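Long-range contacts in RNA 2'-o-ribose methyltransferase (Thermus thermophilus, PDB 1IPA), which probably transfers a methyl group from S-adenosylmethionine to the 2'-oxygen of a ribose in its RNA substrate: residues A[27-32]-A[101-106]; A[33-38]-A[58-63]; A[48-53]-A[94-99]. One frame throughout, in Å; residues are numbered along the deposited sequence.

Contact 1 of 3, residues A[27-32]-A[101-106]; sequences RRFLIE and RMPERT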
ATOM      1  N   ARG A  27      14.176 -13.182  -4.246  1.00 31.28           N
ATOM      2  CA  ARG A  27      14.385 -11.835  -3.736  1.00 32.09           C
ATOM      3  C   ARG A  27      14.369 -10.782  -4.836  1.00 31.57           C
ATOM      4  O   ARG A  27      15.189  -9.864  -4.846  1.00 33.13           O
ATOM      5  CB  ARG A  27      15.695 -11.758  -2.958  1.00 32.11           C
ATOM      6  CG  ARG A  27      15.643 -12.529  -1.664  1.00 37.16           C
ATOM      7  CD  ARG A  27      16.965 -12.507  -0.946  1.00 41.27           C
ATOM      8  NE  ARG A  27      16.959 -13.423   0.188  1.00 48.04           N
ATOM      9  CZ  ARG A  27      17.994 -13.629   0.998  1.00 50.09           C
ATOM     10  NH1 ARG A  27      19.140 -12.982   0.806  1.00 50.54           N
ATOM     11  NH2 ARG A  27      17.877 -14.485   2.005  1.00 51.40           N
ATOM     12  N   ARG A  28      13.424 -10.915  -5.757  1.00 30.18           N
ATOM     13  CA  ARG A  28      13.289  -9.959  -6.844  1.00 30.57           C
ATOM     14  C   ARG A  28      11.819  -9.707  -7.170  1.00 29.93           C
ATOM     15  O   ARG A  28      10.958 -10.546  -6.886  1.00 30.38           O
ATOM     16  CB  ARG A  28      14.049 -10.462  -8.065  1.00 31.80           C
ATOM     17  CG  ARG A  28      15.544 -10.273  -7.906  1.00 35.50           C
ATOM     18  CD  ARG A  28      16.335 -10.939  -8.997  1.00 38.14           C
ATOM     19  NE  ARG A  28      17.748 -10.577  -8.906  1.00 41.90           N
ATOM     20  CZ  ARG A  28      18.547 -10.901  -7.895  1.00 42.05           C
ATOM     21  NH1 ARG A  28      18.080 -11.605  -6.873  1.00 42.35           N
ATOM     22  NH2 ARG A  28      19.815 -10.513  -7.903  1.00 42.89           N
ATOM     23  N   PHE A  29      11.532  -8.542  -7.738  1.00 26.36           N
ATOM     24  CA  PHE A  29      10.167  -8.191  -8.090  1.00 25.39           C
ATOM     25  C   PHE A  29      10.151  -7.147  -9.196  1.00 26.04           C
ATOM     26  O   PHE A  29      11.132  -6.430  -9.407  1.00 24.38           O
ATOM     27  CB  PHE A  29       9.383  -7.693  -6.856  1.00 23.21           C
ATOM     28  CG  PHE A  29       9.920  -6.421  -6.251  1.00 22.53           C
ATOM     29  CD1 PHE A  29       9.238  -5.217  -6.417  1.00 19.35           C
ATOM     30  CD2 PHE A  29      11.096  -6.427  -5.497  1.00 22.28           C
ATOM     31  CE1 PHE A  29       9.712  -4.038  -5.845  1.00 15.93           C
ATOM     32  CE2 PHE A  29      11.578  -5.245  -4.919  1.00 20.64           C
ATOM     33  CZ  PHE A  29      10.876  -4.049  -5.097  1.00 17.86           C
ATOM     34  N   LEU A  30       9.026  -7.084  -9.902  1.00 23.86           N
ATOM     35  CA  LEU A  30       8.862  -6.168 -11.009  1.00 23.51           C
ATOM     36  C   LEU A  30       8.216  -4.876 -10.562  1.00 24.61           C
ATOM     37  O   LEU A  30       7.380  -4.857  -9.652  1.00 24.01           O
ATOM     38  CB  LEU A  30       8.002  -6.820 -12.092  1.00 23.03           C
ATOM     39  CG  LEU A  30       8.502  -8.160 -12.634  1.00 21.71           C
ATOM     40  CD1 LEU A  30       7.373  -8.873 -13.363  1.00 19.85           C
ATOM     41  CD2 LEU A  30       9.696  -7.936 -13.541  1.00 20.54           C
ATOM     42  N   ILE A  31       8.619  -3.788 -11.202  1.00 23.16           N
ATOM     43  CA  ILE A  31       8.064  -2.494 -10.885  1.00 23.22           C
ATOM     44  C   ILE A  31       7.595  -1.830 -12.178  1.00 25.69           C
ATOM     45  O   ILE A  31       8.400  -1.308 -12.948  1.00 28.15           O
ATOM     46  CB  ILE A  31       9.102  -1.605 -10.188  1.00 21.75           C
ATOM     47  CG1 ILE A  31       9.645  -2.325  -8.939  1.00 19.31           C
ATOM     48  CG2 ILE A  31       8.471  -0.270  -9.827  1.00 17.71           C
ATOM     49  CD1 ILE A  31      10.715  -1.536  -8.158  1.00 17.71           C
ATOM     50  N   GLU A  32       6.287  -1.874 -12.411  1.00 25.79           N
ATOM     51  CA  GLU A  32       5.664  -1.283 -13.599  1.00 27.12           C
ATOM     52  C   GLU A  32       5.278   0.192 -13.399  1.00 27.34           C
ATOM     53  O   GLU A  32       4.604   0.542 -12.428  1.00 27.02           O
ATOM     54  CB  GLU A  32       4.423  -2.105 -13.981  1.00 24.52           C
ATOM     55  CG  GLU A  32       3.501  -1.480 -15.016  1.00 26.11           C
ATOM     56  CD  GLU A  32       2.493  -2.489 -15.601  1.00 27.54           C
ATOM     57  OE1 GLU A  32       1.950  -3.330 -14.844  1.00 24.60           O
ATOM     58  OE2 GLU A  32       2.236  -2.432 -16.825  1.00 28.55           O
ATOM     59  N   ARG A 101      15.587  -5.568  -6.823  1.00 28.57           N
ATOM     60  CA  ARG A 101      16.107  -6.463  -5.799  1.00 30.39           C
ATOM     61  C   ARG A 101      15.254  -6.236  -4.549  1.00 31.85           C
ATOM     62  O   ARG A 101      15.093  -5.102  -4.111  1.00 31.10           O
ATOM     63  CB  ARG A 101      17.555  -6.091  -5.480  1.00 33.86           C
ATOM     64  CG  ARG A 101      18.601  -7.102  -5.893  1.00 40.80           C
ATOM     65  CD  ARG A 101      18.808  -8.182  -4.830  1.00 44.11           C
ATOM     66  NE  ARG A 101      19.967  -9.011  -5.155  1.00 47.77           N
ATOM     67  CZ  ARG A 101      20.445  -9.980  -4.380  1.00 49.47           C
ATOM     68  NH1 ARG A 101      19.865 -10.255  -3.220  1.00 50.47           N
ATOM     69  NH2 ARG A 101      21.514 -10.665  -4.762  1.00 50.81           N
ATOM     70  N   MET A 102      14.701  -7.300  -3.976  1.00 34.10           N
ATOM     71  CA  MET A 102      13.895  -7.152  -2.770  1.00 37.48           C
ATOM     72  C   MET A 102      14.806  -6.632  -1.644  1.00 42.45           C
ATOM     73  O   MET A 102      15.720  -7.318  -1.204  1.00 43.10           O
ATOM     74  CB  MET A 102      13.274  -8.497  -2.390  1.00 33.75           C
ATOM     75  CG  MET A 102      12.112  -8.412  -1.428  1.00 28.04           C
ATOM     76  SD  MET A 102      11.405 -10.017  -1.063  1.00 18.47           S
ATOM     77  CE  MET A 102      10.297 -10.178  -2.388  1.00 23.52           C
ATOM     78  N   PRO A 103      14.563  -5.400  -1.179  1.00 48.23           N
ATOM     79  CA  PRO A 103      15.296  -4.692  -0.124  1.00 53.46           C
ATOM     80  C   PRO A 103      15.737  -5.494   1.098  1.00 57.90           C
ATOM     81  O   PRO A 103      15.253  -6.601   1.351  1.00 56.85           O
ATOM     82  CB  PRO A 103      14.338  -3.570   0.254  1.00 53.91           C
ATOM     83  CG  PRO A 103      13.723  -3.226  -1.067  1.00 53.96           C
ATOM     84  CD  PRO A 103      13.419  -4.593  -1.642  1.00 51.13           C
ATOM     85  N   GLU A 104      16.665  -4.904   1.851  1.00 63.30           N
ATOM     86  CA  GLU A 104      17.202  -5.513   3.063  1.00 69.36           C
ATOM     87  C   GLU A 104      16.231  -5.299   4.221  1.00 72.69           C
ATOM     88  O   GLU A 104      16.433  -4.428   5.070  1.00 73.49           O
ATOM     89  CB  GLU A 104      18.557  -4.894   3.426  1.00 70.50           C
ATOM     90  CG  GLU A 104      19.623  -5.000   2.351  1.00 72.31           C
ATOM     91  CD  GLU A 104      20.974  -4.475   2.821  1.00 73.58           C
ATOM     92  OE1 GLU A 104      21.036  -3.317   3.287  1.00 72.53           O
ATOM     93  OE2 GLU A 104      21.974  -5.222   2.725  1.00 74.07           O
ATOM     94  N   ARG A 105      15.169  -6.096   4.228  1.00 75.74           N
ATOM     95  CA  ARG A 105      14.143  -6.047   5.259  1.00 78.59           C
ATOM     96  C   ARG A 105      14.720  -5.745   6.646  1.00 80.43           C
ATOM     97  O   ARG A 105      15.134  -6.654   7.373  1.00 80.03           O
ATOM     98  CB  ARG A 105      13.402  -7.383   5.262  1.00 79.75           C
ATOM     99  CG  ARG A 105      14.246  -8.516   4.683  1.00 81.14           C
ATOM    100  CD  ARG A 105      13.451  -9.795   4.501  1.00 82.85           C
ATOM    101  NE  ARG A 105      14.224 -10.816   3.800  1.00 84.47           N
ATOM    102  CZ  ARG A 105      14.618 -10.723   2.532  1.00 85.66           C
ATOM    103  NH1 ARG A 105      14.313  -9.652   1.810  1.00 86.03           N
ATOM    104  NH2 ARG A 105      15.320 -11.707   1.985  1.00 85.74           N
ATOM    105  N   THR A 106      14.743  -4.459   7.000  1.00 81.77           N
ATOM    106  CA  THR A 106      15.266  -4.015   8.290  1.00 82.93           C
ATOM    107  C   THR A 106      14.260  -4.304   9.406  1.00 83.42           C
ATOM    108  O   THR A 106      13.102  -3.880   9.346  1.00 83.68           O
ATOM    109  CB  THR A 106      15.592  -2.501   8.269  1.00 83.01           C
ATOM    110  OG1 THR A 106      16.191  -2.118   9.515  1.00 83.08           O
ATOM    111  CG2 THR A 106      14.326  -1.686   8.046  1.00 82.98           C
TER
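Arg-27, just past the end of helix 20-26, has a positive phi (54°), and its carbonyl oxygen accepts the one hydrogen bond between the two segments, from Met-102 N at 2.8 Å. The bond is almost straight (171°), but the N-H arrives from well above the carbonyl plane. Met-102 CB lies 3.4 Å from the same Arg-27 O, and the Met-102 side chain touches Arg-23 and Asp-24 of helix 20-26. The extended Arg-27 side chain crosses the end of the poorly ordered Arg-105 at about a right angle, Arg-105 NH2 sitting over one face of the Arg-27 guanidinium, 3.0 Å from Arg-27 NE; because both atoms are donors of like charge this is proximity and not a bond. Arg-28 faces Arg-101 as a non-hydrogen-bonded antiparallel pair, CA to CA 4.6 Å, with both side chains on the same face of the sheet. The Arg-101 chain bends at chi2 (-86°), which turns its guanidinium obliquely across that of Arg-28, with Arg-28 NH2 3.1 Å from Arg-101 NE, two donors, so not a hydrogen bond. Glu-48 meets the Arg-28 guanidinium with both oxygens, OE1 in a salt bridge with NE and OE2 close to NH2, which probably offsets the repulsion. In the eL30-like domain, strand 28-32 lies at one margin of the mixed sheet beside strand 96-101, and the chain of residues 101-106 peels off here toward the methyltransferase fold. Phe-29, CG in the crowded position between the backbone N and the carbonyl carbon, presents a ring edge to the loop backbone, CE2 lying 3.6 Å from Arg-101 O and 3.7 Å from Met-102 CA; the same CE2 comes within 3.8 Å of Pro-103 CD. Tyr-154 meets this ring and also touches Met-102 and Pro-103.

Contact 2 of 3, residues A[33-38]-A[58-63]; sequences GAREIE and NPEEQQ
Asn-58 OD1 is held by one short hydrogen bond, from Glu-61 N at 2.7 Å. The N-H points almost straight at the oxygen (166°), which is approached nearly along its C=O axis. The return bond runs from Asn-58 N to Glu-61 OE2, 3.1 Å and also nearly straight, though it meets that oxygen from above the carboxylate plane. Glu-61 OE1 accepts from Gly-95 N, so both oxygens of this buried carboxylate are engaged and its rotation is fixed; two backbone N-H donors would be expected to favour its charged form. The helix carrying this cap lies beside helix 34-38, the short axes 9.5 Å apart at closest and crossing at 27°, so their N-to-C directions are roughly alike. Ala-34 CB makes the closest apolar contact. It enters between two neighbouring residues of the other helix, 3.5 Å from Glu-61 CG and 3.9 Å from Glu-60 CG, and it is the aliphatic part of each glutamate that meets the methyl. Glu-60, extended with CG anti to its backbone N, reaches across Arg-35 at about a right angle, placing OE2 3.5 Å from Arg-35 CD. Arg-35 NE instead forms a salt bridge inside its own helix, 2.9 Å from Glu-38 OE1, made possible by bends at chi2 and chi3. Glu-38 OE2 stands 3.8 Å from Gln-63 NE2, too far for a bond; that amide gives only a weak one, to Glu-60 O. Below this polar fringe, Ala-34 and Ile-37 both reach Val-64, and Ile-37 continues to Leu-96 and Ala-98 of the sheet. Asn-58, the N-cap, and Glu-61 form a capping box starting helix 59-66; the two helices, as same-face connections of beta-alpha-beta crossovers 28-32/34-42/47-53 and 47-53/59-66/75-79, fit the alpha/beta eL30-like fold.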
ATOM      1  N   GLY A  33       5.717   1.050 -14.317  1.00 26.12           N
ATOM      2  CA  GLY A  33       5.389   2.459 -14.229  1.00 25.67           C
ATOM      3  C   GLY A  33       6.557   3.353 -13.872  1.00 26.56           C
ATOM      4  O   GLY A  33       7.296   3.082 -12.921  1.00 27.18           O
ATOM      5  N   ALA A  34       6.710   4.436 -14.626  1.00 26.22           N
ATOM      6  CA  ALA A  34       7.793   5.388 -14.412  1.00 27.13           C
ATOM      7  C   ALA A  34       7.784   6.038 -13.031  1.00 29.25           C
ATOM      8  O   ALA A  34       8.848   6.273 -12.439  1.00 29.32           O
ATOM      9  CB  ALA A  34       7.753   6.459 -15.483  1.00 27.01           C
ATOM     10  N   ARG A  35       6.599   6.344 -12.510  1.00 28.17           N
ATOM     11  CA  ARG A  35       6.553   6.969 -11.192  1.00 29.10           C
ATOM     12  C   ARG A  35       6.860   5.948 -10.097  1.00 26.91           C
ATOM     13  O   ARG A  35       7.625   6.235  -9.176  1.00 26.94           O
ATOM     14  CB  ARG A  35       5.197   7.633 -10.926  1.00 29.97           C
ATOM     15  CG  ARG A  35       5.261   8.612  -9.757  1.00 35.47           C
ATOM     16  CD  ARG A  35       6.275   9.706 -10.059  1.00 36.54           C
ATOM     17  NE  ARG A  35       6.999  10.182  -8.887  1.00 39.70           N
ATOM     18  CZ  ARG A  35       6.590  11.157  -8.076  1.00 44.46           C
ATOM     19  NH1 ARG A  35       5.438  11.785  -8.297  1.00 45.18           N
ATOM     20  NH2 ARG A  35       7.349  11.516  -7.044  1.00 44.86           N
ATOM     21  N   GLU A  36       6.265   4.760 -10.196  1.00 24.76           N
ATOM     22  CA  GLU A  36       6.522   3.713  -9.213  1.00 25.27           C
ATOM     23  C   GLU A  36       8.020   3.411  -9.190  1.00 24.67           C
ATOM     24  O   GLU A  36       8.622   3.319  -8.131  1.00 24.81           O
ATOM     25  CB  GLU A  36       5.751   2.435  -9.554  1.00 25.47           C
ATOM     26  CG  GLU A  36       4.241   2.539  -9.409  1.00 29.14           C
ATOM     27  CD  GLU A  36       3.626   3.538 -10.376  1.00 33.62           C
ATOM     28  OE1 GLU A  36       4.212   3.768 -11.458  1.00 33.43           O
ATOM     29  OE2 GLU A  36       2.548   4.083 -10.058  1.00 34.66           O
ATOM     30  N   ILE A  37       8.619   3.268 -10.368  1.00 25.12           N
ATOM     31  CA  ILE A  37      10.047   2.990 -10.461  1.00 24.79           C
ATOM     32  C   ILE A  37      10.855   4.107  -9.799  1.00 26.20           C
ATOM     33  O   ILE A  37      11.818   3.846  -9.075  1.00 26.53           O
ATOM     34  CB  ILE A  37      10.489   2.839 -11.935  1.00 23.58           C
ATOM     35  CG1 ILE A  37       9.947   1.525 -12.505  1.00 20.67           C
ATOM     36  CG2 ILE A  37      11.996   2.899 -12.040  1.00 23.93           C
ATOM     37  CD1 ILE A  37      10.092   1.384 -14.004  1.00 16.12           C
ATOM     38  N   GLU A  38      10.456   5.353 -10.027  1.00 27.16           N
ATOM     39  CA  GLU A  38      11.175   6.475  -9.438  1.00 28.58           C
ATOM     40  C   GLU A  38      11.103   6.474  -7.920  1.00 28.52           C
ATOM     41  O   GLU A  38      12.125   6.618  -7.247  1.00 27.75           O
ATOM     42  CB  GLU A  38      10.638   7.797  -9.958  1.00 31.18           C
ATOM     43  CG  GLU A  38      11.483   8.968  -9.527  1.00 39.06           C
ATOM     44  CD  GLU A  38      10.929  10.274 -10.016  1.00 44.24           C
ATOM     45  OE1 GLU A  38       9.769  10.575  -9.663  1.00 47.21           O
ATOM     46  OE2 GLU A  38      11.648  10.994 -10.752  1.00 45.65           O
ATOM     47  N   ASN A  58       6.857   7.693 -22.967  1.00 44.94           N
ATOM     48  CA  ASN A  58       6.256   9.018 -22.843  1.00 44.26           C
ATOM     49  C   ASN A  58       7.267   9.915 -22.122  1.00 44.69           C
ATOM     50  O   ASN A  58       8.276   9.426 -21.609  1.00 44.05           O
ATOM     51  CB  ASN A  58       4.921   8.962 -22.080  1.00 43.70           C
ATOM     52  CG  ASN A  58       5.044   8.325 -20.709  1.00 42.53           C
ATOM     53  OD1 ASN A  58       5.942   8.651 -19.932  1.00 42.89           O
ATOM     54  ND2 ASN A  58       4.123   7.421 -20.398  1.00 40.77           N
ATOM     55  N   PRO A  59       7.021  11.237 -22.082  1.00 44.82           N
ATOM     56  CA  PRO A  59       7.927  12.188 -21.426  1.00 44.75           C
ATOM     57  C   PRO A  59       8.400  11.778 -20.039  1.00 44.66           C
ATOM     58  O   PRO A  59       9.602  11.766 -19.762  1.00 42.75           O
ATOM     59  CB  PRO A  59       7.110  13.475 -21.399  1.00 45.47           C
ATOM     60  CG  PRO A  59       6.313  13.374 -22.662  1.00 45.74           C
ATOM     61  CD  PRO A  59       5.848  11.938 -22.636  1.00 45.19           C
ATOM     62  N   GLU A  60       7.450  11.454 -19.166  1.00 45.50           N
ATOM     63  CA  GLU A  60       7.775  11.051 -17.806  1.00 45.47           C
ATOM     64  C   GLU A  60       8.637   9.795 -17.810  1.00 43.66           C
ATOM     65  O   GLU A  60       9.660   9.738 -17.134  1.00 41.84           O
ATOM     66  CB  GLU A  60       6.498  10.817 -16.997  1.00 46.94           C
ATOM     67  CG  GLU A  60       6.752  10.229 -15.620  1.00 50.28           C
ATOM     68  CD  GLU A  60       5.547  10.331 -14.701  1.00 52.52           C
ATOM     69  OE1 GLU A  60       4.400  10.235 -15.197  1.00 54.19           O
ATOM     70  OE2 GLU A  60       5.752  10.494 -13.477  1.00 52.29           O
ATOM     71  N   GLU A  61       8.224   8.794 -18.577  1.00 42.39           N
ATOM     72  CA  GLU A  61       8.986   7.558 -18.666  1.00 43.60           C
ATOM     73  C   GLU A  61      10.379   7.835 -19.219  1.00 44.10           C
ATOM     74  O   GLU A  61      11.333   7.121 -18.920  1.00 43.09           O
ATOM     75  CB  GLU A  61       8.261   6.558 -19.563  1.00 42.17           C
ATOM     76  CG  GLU A  61       7.112   5.866 -18.880  1.00 43.22           C
ATOM     77  CD  GLU A  61       6.220   5.131 -19.851  1.00 42.79           C
ATOM     78  OE1 GLU A  61       5.372   4.340 -19.401  1.00 42.90           O
ATOM     79  OE2 GLU A  61       6.359   5.352 -21.069  1.00 45.18           O
ATOM     80  N   GLN A  62      10.487   8.890 -20.019  1.00 46.99           N
ATOM     81  CA  GLN A  62      11.757   9.267 -20.621  1.00 49.61           C
ATOM     82  C   GLN A  62      12.720   9.881 -19.601  1.00 49.77           C
ATOM     83  O   GLN A  62      13.918   9.589 -19.619  1.00 50.81           O
ATOM     84  CB  GLN A  62      11.515  10.251 -21.772  1.00 51.74           C
ATOM     85  CG  GLN A  62      12.670  10.352 -22.761  1.00 54.72           C
ATOM     86  CD  GLN A  62      12.918   9.047 -23.512  1.00 57.94           C
ATOM     87  OE1 GLN A  62      12.021   8.518 -24.183  1.00 58.61           O
ATOM     88  NE2 GLN A  62      14.140   8.524 -23.408  1.00 57.06           N
ATOM     89  N   GLN A  63      12.209  10.728 -18.711  1.00 49.29           N
ATOM     90  CA  GLN A  63      13.075  11.338 -17.711  1.00 50.35           C
ATOM     91  C   GLN A  63      13.466  10.337 -16.630  1.00 50.65           C
ATOM     92  O   GLN A  63      14.521  10.474 -16.013  1.00 50.06           O
ATOM     93  CB  GLN A  63      12.424  12.588 -17.093  1.00 50.21           C
ATOM     94  CG  GLN A  63      11.114  12.387 -16.336  1.00 53.54           C
ATOM     95  CD  GLN A  63      11.307  12.032 -14.866  1.00 53.03           C
ATOM     96  OE1 GLN A  63      12.280  12.439 -14.236  1.00 53.35           O
ATOM     97  NE2 GLN A  63      10.357  11.292 -14.310  1.00 54.60           N
TER

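Contact 3 of 3, residues A[48-53]-A[94-99]; sequences EQALVW and AGLIAL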
ATOM      1  N   GLU A  48      18.030  -3.950 -11.293  1.00 38.04           N
ATOM      2  CA  GLU A  48      19.004  -4.758 -12.020  1.00 38.59           C
ATOM      3  C   GLU A  48      18.853  -4.578 -13.523  1.00 38.70           C
ATOM      4  O   GLU A  48      19.838  -4.595 -14.259  1.00 39.73           O
ATOM      5  CB  GLU A  48      18.879  -6.228 -11.648  1.00 37.54           C
ATOM      6  CG  GLU A  48      19.126  -6.477 -10.181  1.00 40.32           C
ATOM      7  CD  GLU A  48      19.425  -7.925  -9.878  1.00 40.13           C
ATOM      8  OE1 GLU A  48      18.705  -8.795 -10.407  1.00 38.02           O
ATOM      9  OE2 GLU A  48      20.377  -8.183  -9.106  1.00 41.37           O
ATOM     10  N   GLN A  49      17.621  -4.408 -13.980  1.00 37.87           N
ATOM     11  CA  GLN A  49      17.391  -4.191 -15.394  1.00 39.51           C
ATOM     12  C   GLN A  49      16.078  -3.480 -15.668  1.00 38.66           C
ATOM     13  O   GLN A  49      15.159  -3.514 -14.854  1.00 38.22           O
ATOM     14  CB  GLN A  49      17.449  -5.511 -16.169  1.00 39.92           C
ATOM     15  CG  GLN A  49      16.378  -6.514 -15.844  1.00 44.03           C
ATOM     16  CD  GLN A  49      16.536  -7.776 -16.668  1.00 48.51           C
ATOM     17  OE1 GLN A  49      17.626  -8.340 -16.745  1.00 50.49           O
ATOM     18  NE2 GLN A  49      15.452  -8.226 -17.289  1.00 50.00           N
ATOM     19  N   ALA A  50      16.009  -2.822 -16.819  1.00 37.72           N
ATOM     20  CA  ALA A  50      14.814  -2.101 -17.209  1.00 38.11           C
ATOM     21  C   ALA A  50      14.369  -2.507 -18.598  1.00 38.44           C
ATOM     22  O   ALA A  50      15.180  -2.604 -19.514  1.00 39.78           O
ATOM     23  CB  ALA A  50      15.073  -0.603 -17.170  1.00 36.96           C
ATOM     24  N   LEU A  51      13.076  -2.756 -18.749  1.00 38.68           N
ATOM     25  CA  LEU A  51      12.526  -3.113 -20.044  1.00 39.49           C
ATOM     26  C   LEU A  51      11.903  -1.845 -20.607  1.00 40.38           C
ATOM     27  O   LEU A  51      11.362  -1.032 -19.853  1.00 39.79           O
ATOM     28  CB  LEU A  51      11.477  -4.217 -19.904  1.00 38.54           C
ATOM     29  CG  LEU A  51      12.029  -5.644 -19.826  1.00 39.38           C
ATOM     30  CD1 LEU A  51      12.969  -5.801 -18.640  1.00 39.42           C
ATOM     31  CD2 LEU A  51      10.867  -6.613 -19.721  1.00 41.31           C
ATOM     32  N   VAL A  52      11.988  -1.680 -21.926  1.00 41.71           N
ATOM     33  CA  VAL A  52      11.468  -0.495 -22.601  1.00 41.33           C
ATOM     34  C   VAL A  52      10.650  -0.817 -23.848  1.00 41.80           C
ATOM     35  O   VAL A  52      11.059  -1.638 -24.662  1.00 42.80           O
ATOM     36  CB  VAL A  52      12.626   0.418 -23.017  1.00 41.66           C
ATOM     37  CG1 VAL A  52      12.092   1.672 -23.693  1.00 43.96           C
ATOM     38  CG2 VAL A  52      13.470   0.762 -21.804  1.00 40.55           C
ATOM     39  N   TRP A  53       9.500  -0.162 -23.987  1.00 42.57           N
ATOM     40  CA  TRP A  53       8.610  -0.335 -25.140  1.00 43.15           C
ATOM     41  C   TRP A  53       9.368   0.044 -26.413  1.00 43.05           C
ATOM     42  O   TRP A  53       9.921   1.144 -26.520  1.00 42.01           O
ATOM     43  CB  TRP A  53       7.384   0.573 -24.966  1.00 46.40           C
ATOM     44  CG  TRP A  53       6.429   0.723 -26.143  1.00 50.39           C
ATOM     45  CD1 TRP A  53       5.748   1.867 -26.501  1.00 52.17           C
ATOM     46  CD2 TRP A  53       5.982  -0.299 -27.049  1.00 52.09           C
ATOM     47  NE1 TRP A  53       4.911   1.616 -27.563  1.00 52.64           N
ATOM     48  CE2 TRP A  53       5.032   0.298 -27.919  1.00 52.89           C
ATOM     49  CE3 TRP A  53       6.284  -1.655 -27.209  1.00 52.70           C
ATOM     50  CZ2 TRP A  53       4.389  -0.419 -28.929  1.00 53.50           C
ATOM     51  CZ3 TRP A  53       5.644  -2.369 -28.218  1.00 54.45           C
ATOM     52  CH2 TRP A  53       4.707  -1.749 -29.064  1.00 55.21           C
ATOM     53  N   ALA A  94       2.586  -0.137 -18.844  1.00 35.82           N
ATOM     54  CA  ALA A  94       3.490   0.999 -18.939  1.00 33.82           C
ATOM     55  C   ALA A  94       4.521   0.671 -20.011  1.00 33.75           C
ATOM     56  O   ALA A  94       4.596  -0.463 -20.484  1.00 31.30           O
ATOM     57  CB  ALA A  94       4.177   1.235 -17.617  1.00 33.93           C
ATOM     58  N   GLY A  95       5.311   1.664 -20.397  1.00 33.10           N
ATOM     59  CA  GLY A  95       6.315   1.428 -21.416  1.00 35.02           C
ATOM     60  C   GLY A  95       7.642   1.135 -20.756  1.00 34.76           C
ATOM     61  O   GLY A  95       8.625   0.799 -21.420  1.00 35.75           O
ATOM     62  N   LEU A  96       7.657   1.251 -19.433  1.00 33.64           N
ATOM     63  CA  LEU A  96       8.864   1.023 -18.654  1.00 31.77           C
ATOM     64  C   LEU A  96       8.575   0.168 -17.434  1.00 30.54           C
ATOM     65  O   LEU A  96       7.804   0.566 -16.557  1.00 30.92           O
ATOM     66  CB  LEU A  96       9.453   2.362 -18.215  1.00 31.03           C
ATOM     67  CG  LEU A  96      10.831   2.328 -17.558  1.00 31.76           C
ATOM     68  CD1 LEU A  96      11.872   1.870 -18.575  1.00 30.43           C
ATOM     69  CD2 LEU A  96      11.173   3.721 -17.031  1.00 30.70           C
ATOM     70  N   ILE A  97       9.186  -1.013 -17.396  1.00 29.58           N
ATOM     71  CA  ILE A  97       9.035  -1.952 -16.286  1.00 27.38           C
ATOM     72  C   ILE A  97      10.430  -2.332 -15.835  1.00 27.11           C
ATOM     73  O   ILE A  97      11.284  -2.642 -16.663  1.00 28.55           O
ATOM     74  CB  ILE A  97       8.339  -3.256 -16.710  1.00 27.32           C
ATOM     75  CG1 ILE A  97       6.923  -2.978 -17.208  1.00 27.34           C
ATOM     76  CG2 ILE A  97       8.315  -4.219 -15.534  1.00 28.50           C
ATOM     77  CD1 ILE A  97       6.168  -4.244 -17.613  1.00 25.22           C
ATOM     78  N   ALA A  98      10.670  -2.331 -14.530  1.00 25.94           N
ATOM     79  CA  ALA A  98      11.993  -2.670 -14.044  1.00 23.76           C
ATOM     80  C   ALA A  98      12.027  -3.922 -13.188  1.00 25.20           C
ATOM     81  O   ALA A  98      11.005  -4.369 -12.664  1.00 25.92           O
ATOM     82  CB  ALA A  98      12.565  -1.501 -13.271  1.00 23.53           C
ATOM     83  N   LEU A  99      13.214  -4.499 -13.078  1.00 24.98           N
ATOM     84  CA  LEU A  99      13.423  -5.675 -12.252  1.00 25.14           C
ATOM     85  C   LEU A  99      14.133  -5.114 -11.036  1.00 26.11           C
ATOM     86  O   LEU A  99      15.173  -4.466 -11.168  1.00 27.43           O
ATOM     87  CB  LEU A  99      14.332  -6.688 -12.953  1.00 24.02           C
ATOM     88  CG  LEU A  99      14.696  -7.943 -12.151  1.00 24.16           C
ATOM     89  CD1 LEU A  99      13.415  -8.710 -11.802  1.00 23.16           C
ATOM     90  CD2 LEU A  99      15.646  -8.828 -12.954  1.00 21.52           C
TER
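Leu-51 N donates to Ile-97 O at 2.8 Å in the straightest of five backbone hydrogen bonds (175°), meeting the oxygen nearly along the C=O axis. Leu-99 N to Gln-49 O is equally short at 2.8 Å, and at that end Glu-48 N adds a bond of 2.9 Å to Leu-99 O. At the other end Trp-53 N reaches a lone pair of Gly-95 O, also at 2.9 Å. The bond from Ile-97 N to Leu-51 O stretches to 3.3 Å, its donor lying above the carbonyl plane. Leu-96 CD1 crowds this same oxygen at 3.2 Å. The strands run antiparallel, their axes at 163°. Ala-50, Val-52, Leu-96 and Ala-98 share one face; Val-52 and Leu-96 lie side by side, CG2 of the former 3.8 Å from CD1 of the latter. Gln-49, Leu-51, Ile-97 and Leu-99 share the other face, where Gln-49, CG in the crowded position, sets that CG 3.5 Å from Leu-99 CB, while its OE1 accepts from Arg-10. Central to the mixed sheet, the pair has strand 75-79 bonded to the far edge of strand 47-53 and strand 28-32 to that of 96-101. Helix 9-15 packs on Gln-49, Leu-51 and Leu-99 and helix 81-87 on Ile-97, whereas helix 59-66 meets Val-52 and Leu-96 from the opposite face.

Overall arrangement
All three contacts belong to the eL30-like domain, which probably binds RNA. Contacts 1 and 3 share its mixed sheet: strand 96-101 lies between strands 28-32 and 47-53, and the centres of the two contacts are about 15 Å apart. Contact 2 joins the two helices on one face of that sheet, its centre about 10 Å from that of contact 3 and 18 Å from that of contact 1. Contact 1 closes the long chain loop in which the other two are nested, while the segments of contacts 2 and 3 alternate along the sequence. One compact alpha/beta unit results, with residues 101-106 leading out of it toward the knotted methyltransferase part.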